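Acetylxylan esterase A (Aspergillus awamori, PDB 5X6S) removes acetyl side groups from the backbone of acetylated xylans, acting as a secreted serine esterase of carbohydrate esterase family 1 in plant biomass breakdown. Local coordinates at residues D12-V17 / G89-S94; I33-Y39 / K112-S118; M194-S200 / L249-T255. All blocks are in the same frame, centred on the assembly; numbering follows the deposited sequence.

Contact 1. Residues D12-V17 / G89-S94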
loop_
_atom_site.group_PDB
_atom_site.type_symbol
_atom_site.label_atom_id
_atom_site.label_comp_id
_atom_site.label_asym_id
_atom_site.label_seq_id
_atom_site.Cartn_x
_atom_site.Cartn_y
_atom_site.Cartn_z
ATOM N N ASP A 12 -12.977 -10.779 8.746
ATOM C CA ASP A 12 -13.044 -12.231 8.598
ATOM C C ASP A 12 -11.915 -12.930 9.397
ATOM O O ASP A 12 -10.749 -12.538 9.331
ATOM C CB ASP A 12 -12.975 -12.651 7.159
ATOM C CG ASP A 12 -14.252 -12.268 6.378
ATOM O OD1 ASP A 12 -15.279 -11.957 7.048
ATOM O OD2 ASP A 12 -14.211 -12.292 5.123
ATOM N N ASN A 13 -12.297 -13.955 10.169
ATOM C CA ASN A 13 -11.352 -14.567 11.087
ATOM C C ASN A 13 -11.717 -16.026 11.343
ATOM O O ASN A 13 -11.864 -16.410 12.475
ATOM C CB ASN A 13 -11.268 -13.730 12.375
ATOM C CG ASN A 13 -10.241 -14.260 13.378
ATOM O OD1 ASN A 13 -9.233 -14.880 12.997
ATOM N ND2 ASN A 13 -10.487 -14.022 14.663
ATOM N N PRO A 14 -11.819 -16.832 10.263
ATOM C CA PRO A 14 -12.315 -18.210 10.446
ATOM C C PRO A 14 -11.409 -19.087 11.331
ATOM O O PRO A 14 -11.918 -19.979 12.002
ATOM C CB PRO A 14 -12.448 -18.724 9.002
ATOM C CG PRO A 14 -11.487 -17.941 8.213
ATOM C CD PRO A 14 -11.522 -16.543 8.839
ATOM N N THR A 15 -10.111 -18.768 11.437
ATOM C CA THR A 15 -9.235 -19.537 12.294
ATOM C C THR A 15 -9.154 -18.975 13.696
ATOM O O THR A 15 -8.399 -19.464 14.533
ATOM C CB THR A 15 -7.812 -19.714 11.690
ATOM O OG1 THR A 15 -7.111 -18.462 11.643
ATOM C CG2 THR A 15 -7.871 -20.407 10.313
ATOM N N ASN A 16 -9.959 -17.966 14.003
ATOM C CA ASN A 16 -10.101 -17.498 15.367
ATOM C C ASN A 16 -8.830 -16.997 16.066
ATOM O O ASN A 16 -8.620 -17.178 17.283
ATOM C CB ASN A 16 -10.819 -18.550 16.210
ATOM C CG ASN A 16 -11.576 -17.930 17.347
ATOM O OD1 ASN A 16 -12.174 -16.824 17.216
ATOM N ND2 ASN A 16 -11.612 -18.641 18.476
ATOM N N VAL A 17 -7.985 -16.317 15.286
ATOM C CA VAL A 17 -6.813 -15.657 15.843
ATOM C C VAL A 17 -7.264 -14.540 16.813
ATOM O O VAL A 17 -8.227 -13.821 16.497
ATOM C CB VAL A 17 -5.931 -15.080 14.698
ATOM C CG1 VAL A 17 -4.631 -14.525 15.214
ATOM C CG2 VAL A 17 -5.696 -16.137 13.638
ATOM N N GLY A 89 -7.505 -17.244 3.788
ATOM C CA GLY A 89 -8.359 -17.437 4.983
ATOM C C GLY A 89 -7.654 -17.985 6.202
ATOM O O GLY A 89 -8.290 -18.241 7.238
ATOM N N GLY A 90 -6.337 -18.198 6.104
ATOM C CA GLY A 90 -5.572 -18.732 7.230
ATOM C C GLY A 90 -5.195 -17.664 8.247
ATOM O O GLY A 90 -5.648 -16.502 8.116
ATOM N N ASN A 91 -4.391 -18.018 9.260
ATOM C CA ASN A 91 -3.932 -17.100 10.277
ATOM C C ASN A 91 -3.425 -15.799 9.664
ATOM O O ASN A 91 -3.696 -14.730 10.158
ATOM C CB ASN A 91 -2.759 -17.633 11.104
ATOM C CG ASN A 91 -3.097 -18.723 12.109
ATOM O OD1 ASN A 91 -2.214 -19.272 12.671
ATOM N ND2 ASN A 91 -4.352 -19.008 12.342
ATOM N N SER A 92 -2.666 -15.921 8.599
ATOM C CA SER A 92 -2.090 -14.737 7.964
ATOM C C SER A 92 -3.132 -13.711 7.480
ATOM O O SER A 92 -2.944 -12.471 7.617
ATOM C CB SER A 92 -1.150 -15.162 6.848
ATOM O OG SER A 92 -1.788 -16.046 5.937
ATOM N N ASN A 93 -4.223 -14.223 6.923
ATOM C CA ASN A 93 -5.373 -13.446 6.498
ATOM C C ASN A 93 -6.002 -12.692 7.693
ATOM O O ASN A 93 -6.333 -11.546 7.594
ATOM C CB ASN A 93 -6.394 -14.347 5.820
ATOM C CG ASN A 93 -7.280 -13.641 4.792
ATOM O OD1 ASN A 93 -7.735 -14.267 3.858
ATOM N ND2 ASN A 93 -7.492 -12.367 4.948
ATOM N N SER A 94 -6.126 -13.372 8.819
ATOM C CA SER A 94 -6.603 -12.749 10.009
ATOM C C SER A 94 -5.747 -11.568 10.431
ATOM O O SER A 94 -6.285 -10.504 10.737
ATOM C CB SER A 94 -6.686 -13.790 11.130
ATOM O OG SER A 94 -7.759 -14.697 10.865
HETATM O O HOH W 1 -8.317 -16.953 9.749
#
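N13 and S94 meet where a type I beta turn, N13 to N16, lies against the first turn of helix 91-106 in this alpha/beta-hydrolase fold. The turn belongs to the loop between the antiparallel strands 3-7 and 18-23, and G90 is the N-cap residue of the helix. The side chain of N13 reaches the helix with one atom, OD1, which accepts from S94 OG at 2.6 Å, the hydroxyl coming in tilted 24° from the carbonyl plane. The same oxygen takes the backbone N of V17 on a lone pair, while N13 ND2 donates to V17 O at 2.9 Å. With CG anti to the backbone N (chi1 -177°), the N13 amide turns back along its own loop, and these bonds fix its rotation and tie the loop together. Further along the turn, T15 and N91 cross at about a right angle. N91 ND2 gives a hydrogen to T15 OG1 at 2.9 Å, with the hydroxyl oxygen lying almost exactly in the amide plane; the bond itself is bent, 141° at the hydrogen. N91 OD1 is held separately by the backbone N of D77, so both ends of this buried amide are engaged. V17 CG2 packs between S94 and N91, 3.6 Å from S94 CB and also against N91 ND2. P14 lays the CG corner of its ring against the carbonyl oxygen of G89. D12 O accepts from N97 ND2, about one turn beyond S94. A single water completes the join, accepting from T15 N and donating to G89 O at 2.8 Å and to S94 OG at 2.6 Å.

Contact 2. Residues I33-Y39 / K112-S118; sequences IVVAIHY and KVFVTGS
I33 to I37 and V113 to G117 pair residue for residue as parallel neighbours in the central sheet of the alpha/beta-hydrolase fold, crossing at -17°. The backbone ladder comes first: I33 N donates to K112 O, F114 N to I33 O, V35 N to F114 O, T116 N to V35 O and I37 N to T116 O, all 2.8 to 2.9 Å. The last rung, S118 N to I37 O, stretches to 3.3 Å. CA-H...O contacts lie between these bonds, such as V115 CA to V35 O at 3.4 Å.

Apolar packing follows on both faces. On one, I33 and V113 stand side by side, as do V35 and V115; I33, V35 and V113 pack against helix 91-106. I37 slants across V115, and its CD1 reaches V115 CG2 at 3.5 Å because CG1 is swung beside the backbone N (chi1 -49°). On the other face V34 CG1 meets T116 CG2 at 4.0 Å, and F114 stacks on F272. T116 OG1 hydrogen-bonds T140 O of strand 138-142.

Polar groups gather at the C-terminal ends. The Y39 ring presents its edge to S118 CB; its hydroxyl binds D50, and S118 OG binds Y47. H38 ND1 donates to Y39 O at 2.8 Å, the acceptor lying in the ring plane, while NE2 bonds to S69. Backbone and aliphatic contacts thus give way to hydrogen-bonded side chains beside S119, by similarity the active-site serine, about 4 Å from Y39 between side chains; G117 would open its GxSxG nucleophile elbow.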
loop_
_atom_site.group_PDB
_atom_site.type_symbol
_atom_site.label_atom_id
_atom_site.label_comp_id
_atom_site.label_asym_id
_atom_site.label_seq_id
_atom_site.Cartn_x
_atom_site.Cartn_y
_atom_site.Cartn_z
ATOM N N ILE A 33 1.862 1.888 12.528
ATOM C CA ILE A 33 1.435 0.613 13.147
ATOM C C ILE A 33 2.601 -0.341 13.137
ATOM O O ILE A 33 3.306 -0.464 12.135
ATOM C CB ILE A 33 0.224 -0.068 12.407
ATOM C CG1 ILE A 33 -1.058 0.754 12.565
ATOM C CG2 ILE A 33 0.045 -1.497 12.863
ATOM C CD1 ILE A 33 -2.167 0.358 11.621
ATOM N N VAL A 34 2.810 -1.009 14.249
ATOM C CA VAL A 34 3.775 -2.116 14.327
ATOM C C VAL A 34 3.025 -3.370 14.720
ATOM O O VAL A 34 2.360 -3.393 15.770
ATOM C CB VAL A 34 4.928 -1.866 15.371
ATOM C CG1 VAL A 34 5.813 -3.116 15.526
ATOM C CG2 VAL A 34 5.786 -0.693 14.957
ATOM N N VAL A 35 3.128 -4.421 13.891
ATOM C CA VAL A 35 2.537 -5.694 14.183
ATOM C C VAL A 35 3.677 -6.552 14.778
ATOM O O VAL A 35 4.713 -6.747 14.106
ATOM C CB VAL A 35 1.900 -6.395 12.932
ATOM C CG1 VAL A 35 1.288 -7.729 13.284
ATOM C CG2 VAL A 35 0.906 -5.524 12.176
ATOM N N ALA A 36 3.499 -7.018 16.010
ATOM C CA ALA A 36 4.518 -7.727 16.758
ATOM C C ALA A 36 4.013 -9.144 17.071
ATOM O O ALA A 36 3.024 -9.330 17.827
ATOM C CB ALA A 36 4.878 -6.963 18.048
ATOM N N ILE A 37 4.664 -10.159 16.466
ATOM C CA ILE A 37 4.113 -11.505 16.395
ATOM C C ILE A 37 4.898 -12.502 17.255
ATOM O O ILE A 37 6.123 -12.676 17.061
ATOM C CB ILE A 37 4.050 -12.018 14.947
ATOM C CG1 ILE A 37 3.395 -10.969 14.018
ATOM C CG2 ILE A 37 3.362 -13.386 14.903
ATOM C CD1 ILE A 37 3.359 -11.352 12.521
ATOM N N HIS A 38 4.197 -13.118 18.215
ATOM C CA HIS A 38 4.806 -13.850 19.282
ATOM C C HIS A 38 5.344 -15.244 18.837
ATOM O O HIS A 38 5.000 -15.738 17.760
ATOM C CB HIS A 38 3.801 -14.018 20.418
ATOM C CG HIS A 38 2.697 -14.978 20.123
ATOM N ND1 HIS A 38 2.860 -16.353 20.160
ATOM C CD2 HIS A 38 1.401 -14.762 19.811
ATOM C CE1 HIS A 38 1.718 -16.945 19.881
ATOM N NE2 HIS A 38 0.803 -16.004 19.664
ATOM N N TYR A 39 6.183 -15.829 19.697
ATOM C CA TYR A 39 6.837 -17.162 19.523
ATOM C C TYR A 39 5.951 -18.322 20.024
ATOM O O TYR A 39 4.940 -18.112 20.688
ATOM C CB TYR A 39 8.201 -17.134 20.255
ATOM C CG TYR A 39 8.127 -16.426 21.591
ATOM C CD1 TYR A 39 7.442 -17.007 22.675
ATOM C CD2 TYR A 39 8.622 -15.141 21.745
ATOM C CE1 TYR A 39 7.327 -16.343 23.903
ATOM C CE2 TYR A 39 8.517 -14.457 22.948
ATOM C CZ TYR A 39 7.854 -15.059 24.033
ATOM O OH TYR A 39 7.743 -14.391 25.209
ATOM N N LYS A 112 2.820 3.592 6.816
ATOM C CA LYS A 112 3.725 3.390 7.955
ATOM C C LYS A 112 3.289 2.186 8.798
ATOM O O LYS A 112 3.134 2.309 10.022
ATOM C CB LYS A 112 3.819 4.662 8.837
ATOM C CG LYS A 112 4.412 5.881 8.108
ATOM C CD LYS A 112 4.475 7.093 9.012
ATOM C CE LYS A 112 5.158 8.250 8.240
ATOM N NZ LYS A 112 4.896 9.540 8.945
ATOM N N VAL A 113 3.196 1.020 8.139
ATOM C CA VAL A 113 2.782 -0.221 8.787
ATOM C C VAL A 113 3.922 -1.232 8.658
ATOM O O VAL A 113 4.481 -1.436 7.553
ATOM C CB VAL A 113 1.428 -0.769 8.212
ATOM C CG1 VAL A 113 0.979 -2.032 8.936
ATOM C CG2 VAL A 113 0.344 0.289 8.226
ATOM N N PHE A 114 4.297 -1.833 9.784
ATOM C CA PHE A 114 5.508 -2.641 9.879
ATOM C C PHE A 114 5.149 -3.943 10.561
ATOM O O PHE A 114 4.213 -3.958 11.324
ATOM C CB PHE A 114 6.578 -1.851 10.672
ATOM C CG PHE A 114 6.856 -0.512 10.059
ATOM C CD1 PHE A 114 7.695 -0.407 8.936
ATOM C CD2 PHE A 114 6.265 0.637 10.567
ATOM C CE1 PHE A 114 7.888 0.830 8.303
ATOM C CE2 PHE A 114 6.481 1.887 9.945
ATOM C CZ PHE A 114 7.297 1.965 8.801
ATOM N N VAL A 115 5.911 -4.997 10.324
ATOM C CA VAL A 115 5.638 -6.287 10.917
ATOM C C VAL A 115 6.940 -6.908 11.385
ATOM O O VAL A 115 7.971 -6.772 10.695
ATOM C CB VAL A 115 4.807 -7.220 9.967
ATOM C CG1 VAL A 115 5.461 -7.436 8.620
ATOM C CG2 VAL A 115 4.397 -8.534 10.653
ATOM N N THR A 116 6.911 -7.549 12.558
ATOM C CA THR A 116 8.110 -8.134 13.167
ATOM C C THR A 116 7.659 -9.250 14.105
ATOM O O THR A 116 6.483 -9.296 14.524
ATOM C CB THR A 116 8.961 -7.059 13.898
ATOM O OG1 THR A 116 10.088 -7.657 14.496
ATOM C CG2 THR A 116 8.129 -6.309 15.007
ATOM N N GLY A 117 8.562 -10.170 14.403
ATOM C CA GLY A 117 8.235 -11.332 15.174
ATOM C C GLY A 117 9.465 -12.133 15.513
ATOM O O GLY A 117 10.511 -11.920 14.898
ATOM N N SER A 118 9.353 -13.007 16.519
ATOM C CA SER A 118 10.433 -13.866 16.937
ATOM C C SER A 118 10.014 -15.346 16.781
ATOM O O SER A 118 8.900 -15.701 17.050
ATOM C CB SER A 118 10.854 -13.562 18.401
ATOM O OG SER A 118 11.357 -12.245 18.470
#

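Contact 3. Residues M194-S200 / L249-T255; sequences MQIYHGS and LQGIFAT
I196 O accepts the shortest bond here, 2.7 Å from I252 N, within the parallel pairing of strands 193-199 and 249-254 in the alpha/beta-hydrolase sheet. Backbone bonds continue on both sides, ending with S200 N to A254 O at 2.9 Å. On one face Q195 and Q250 lie alongside each other with their amide planes 60° apart. Q195 NE2 donates to Q250 OE1 at 3.0 Å; the acceptor sits in the Q195 amide plane, but the donor stands well above the Q250 carbonyl plane. Q195 OE1 binds T140 OG1 of strand 138-142, so this glutamine bridges three strands. Next to it, I252 CD1 sits over one face of the Y197 ring, displaced toward its rim, in a CH-pi contact 3.8 Å from the centroid, and also touches Q195 NE2; Y142 stacks with the same tyrosine.

On the other face L249 CD1 packs against M194 CB and I196 CG1, with W217 of helix 208-221 covering M194 and L249. H198 NE2 bonds to L205 O. At the C-terminal end the F253 ring, with CG anti to the backbone N (chi1 -161°), turns one face to S200 N, and its CE2 lies 3.4 Å from S200 CB.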
loop_
_atom_site.group_PDB
_atom_site.type_symbol
_atom_site.label_atom_id
_atom_site.label_comp_id
_atom_site.label_asym_id
_atom_site.label_seq_id
_atom_site.Cartn_x
_atom_site.Cartn_y
_atom_site.Cartn_z
ATOM N N MET A 194 12.939 -5.881 3.836
ATOM C CA MET A 194 13.161 -6.963 4.755
ATOM C C MET A 194 14.486 -6.844 5.515
ATOM O O MET A 194 15.530 -6.629 4.913
ATOM C CB MET A 194 13.136 -8.304 4.041
ATOM C CG MET A 194 11.902 -8.612 3.224
ATOM S SD MET A 194 10.366 -8.539 4.233
ATOM C CE MET A 194 10.641 -9.904 5.298
ATOM N N GLN A 195 14.430 -7.042 6.829
ATOM C CA GLN A 195 15.610 -7.112 7.690
ATOM C C GLN A 195 15.548 -8.398 8.453
ATOM O O GLN A 195 14.582 -8.648 9.217
ATOM C CB GLN A 195 15.622 -5.928 8.658
ATOM C CG GLN A 195 16.787 -5.895 9.600
ATOM C CD GLN A 195 16.696 -4.694 10.540
ATOM O OE1 GLN A 195 15.762 -4.596 11.369
ATOM N NE2 GLN A 195 17.625 -3.756 10.393
ATOM N N ILE A 196 16.567 -9.242 8.261
ATOM C CA ILE A 196 16.592 -10.628 8.746
ATOM C C ILE A 196 17.728 -10.836 9.763
ATOM O O ILE A 196 18.911 -10.755 9.393
ATOM C CB ILE A 196 16.784 -11.617 7.562
ATOM C CG1 ILE A 196 15.853 -11.270 6.402
ATOM C CG2 ILE A 196 16.728 -13.092 8.016
ATOM C CD1 ILE A 196 14.347 -11.308 6.704
ATOM N N TYR A 197 17.387 -11.121 11.026
ATOM C CA TYR A 197 18.358 -11.468 12.056
ATOM C C TYR A 197 18.383 -12.976 12.281
ATOM O O TYR A 197 17.355 -13.639 12.247
ATOM C CB TYR A 197 17.986 -10.855 13.406
ATOM C CG TYR A 197 18.135 -9.356 13.569
ATOM C CD1 TYR A 197 17.125 -8.455 13.164
ATOM C CD2 TYR A 197 19.260 -8.828 14.197
ATOM C CE1 TYR A 197 17.262 -7.072 13.386
ATOM C CE2 TYR A 197 19.382 -7.448 14.443
ATOM C CZ TYR A 197 18.395 -6.577 14.041
ATOM O OH TYR A 197 18.560 -5.230 14.308
ATOM N N HIS A 198 19.543 -13.519 12.619
ATOM C CA HIS A 198 19.643 -14.926 12.996
ATOM C C HIS A 198 20.939 -15.104 13.794
ATOM O O HIS A 198 21.901 -14.381 13.570
ATOM C CB HIS A 198 19.638 -15.853 11.777
ATOM C CG HIS A 198 18.948 -17.165 12.001
ATOM N ND1 HIS A 198 17.700 -17.432 11.491
ATOM C CD2 HIS A 198 19.289 -18.256 12.735
ATOM C CE1 HIS A 198 17.287 -18.614 11.902
ATOM N NE2 HIS A 198 18.249 -19.149 12.641
ATOM N N GLY A 199 20.949 -16.082 14.689
ATOM C CA GLY A 199 22.157 -16.384 15.479
ATOM C C GLY A 199 22.910 -17.598 14.941
ATOM O O GLY A 199 22.284 -18.572 14.501
ATOM N N SER A 200 24.250 -17.544 14.983
ATOM C CA SER A 200 25.120 -18.592 14.392
ATOM C C SER A 200 25.064 -19.936 15.118
ATOM O O SER A 200 25.461 -20.946 14.583
ATOM C CB SER A 200 26.579 -18.118 14.307
ATOM O OG SER A 200 27.156 -18.067 15.600
ATOM N N LEU A 249 16.562 -5.264 1.308
ATOM C CA LEU A 249 17.053 -6.431 1.992
ATOM C C LEU A 249 18.382 -6.207 2.711
ATOM O O LEU A 249 19.401 -5.893 2.067
ATOM C CB LEU A 249 17.203 -7.649 1.070
ATOM C CG LEU A 249 17.755 -8.875 1.733
ATOM C CD1 LEU A 249 16.858 -9.492 2.841
ATOM C CD2 LEU A 249 18.100 -9.965 0.734
ATOM N N GLN A 250 18.361 -6.431 4.020
ATOM C CA GLN A 250 19.576 -6.604 4.762
ATOM C C GLN A 250 19.507 -7.776 5.721
ATOM O O GLN A 250 18.428 -8.129 6.220
ATOM C CB GLN A 250 20.004 -5.309 5.418
ATOM C CG GLN A 250 19.160 -4.843 6.548
ATOM C CD GLN A 250 19.623 -3.552 7.177
ATOM O OE1 GLN A 250 19.868 -3.503 8.355
ATOM N NE2 GLN A 250 19.656 -2.508 6.420
ATOM N N GLY A 251 20.646 -8.417 5.944
ATOM C CA GLY A 251 20.710 -9.552 6.830
ATOM C C GLY A 251 21.661 -9.198 7.980
ATOM O O GLY A 251 22.657 -8.500 7.754
ATOM N N ILE A 252 21.352 -9.688 9.178
ATOM C CA ILE A 252 22.194 -9.420 10.355
ATOM C C ILE A 252 22.460 -10.765 11.005
ATOM O O ILE A 252 21.558 -11.411 11.534
ATOM C CB ILE A 252 21.547 -8.375 11.325
ATOM C CG1 ILE A 252 21.332 -7.083 10.568
ATOM C CG2 ILE A 252 22.429 -8.165 12.562
ATOM C CD1 ILE A 252 20.161 -6.294 10.959
ATOM N N PHE A 253 23.702 -11.243 10.887
ATOM C CA PHE A 253 24.078 -12.545 11.432
ATOM C C PHE A 253 24.823 -12.317 12.751
ATOM O O PHE A 253 25.853 -11.634 12.755
ATOM C CB PHE A 253 24.957 -13.348 10.444
ATOM C CG PHE A 253 25.004 -14.824 10.709
ATOM C CD1 PHE A 253 23.853 -15.607 10.626
ATOM C CD2 PHE A 253 26.227 -15.468 10.971
ATOM C CE1 PHE A 253 23.916 -16.982 10.802
ATOM C CE2 PHE A 253 26.298 -16.847 11.185
ATOM C CZ PHE A 253 25.141 -17.619 11.109
ATOM N N ALA A 254 24.281 -12.893 13.825
ATOM C CA ALA A 254 24.810 -12.720 15.204
ATOM C C ALA A 254 25.656 -13.937 15.632
ATOM O O ALA A 254 25.146 -14.971 16.035
ATOM C CB ALA A 254 23.655 -12.521 16.177
ATOM N N THR A 255 26.973 -13.804 15.520
ATOM C CA THR A 255 27.862 -14.881 15.919
ATOM C C THR A 255 27.868 -15.080 17.424
ATOM O O THR A 255 27.999 -14.113 18.197
ATOM C CB THR A 255 29.314 -14.633 15.390
ATOM O OG1 THR A 255 29.271 -14.552 13.965
ATOM C CG2 THR A 255 30.272 -15.740 15.826
#

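Contacts 2 and 3 belong to the same central sheet, as parallel strand pairs separated in its order by strand 138-142; their centres lie 16 Å apart. Contact 2, nearer the chain's centre, has parallel neighbours, 63-68 and 138-142, with aliphatic side chains on one face and F114 and T116 among those on the other. Contact 3, further out, borders the antiparallel strand 240-246 and mixes an amide pair with aromatic rings. Contact 1 is only partly buried and replaces a ladder with side-chain amides, hydroxyls and a water, on a loop and a helix start. Helix 91-106 links it to contact 2, leading into strand 113-118. Contacts 1 and 3 lie on opposite sides of the chain's centre.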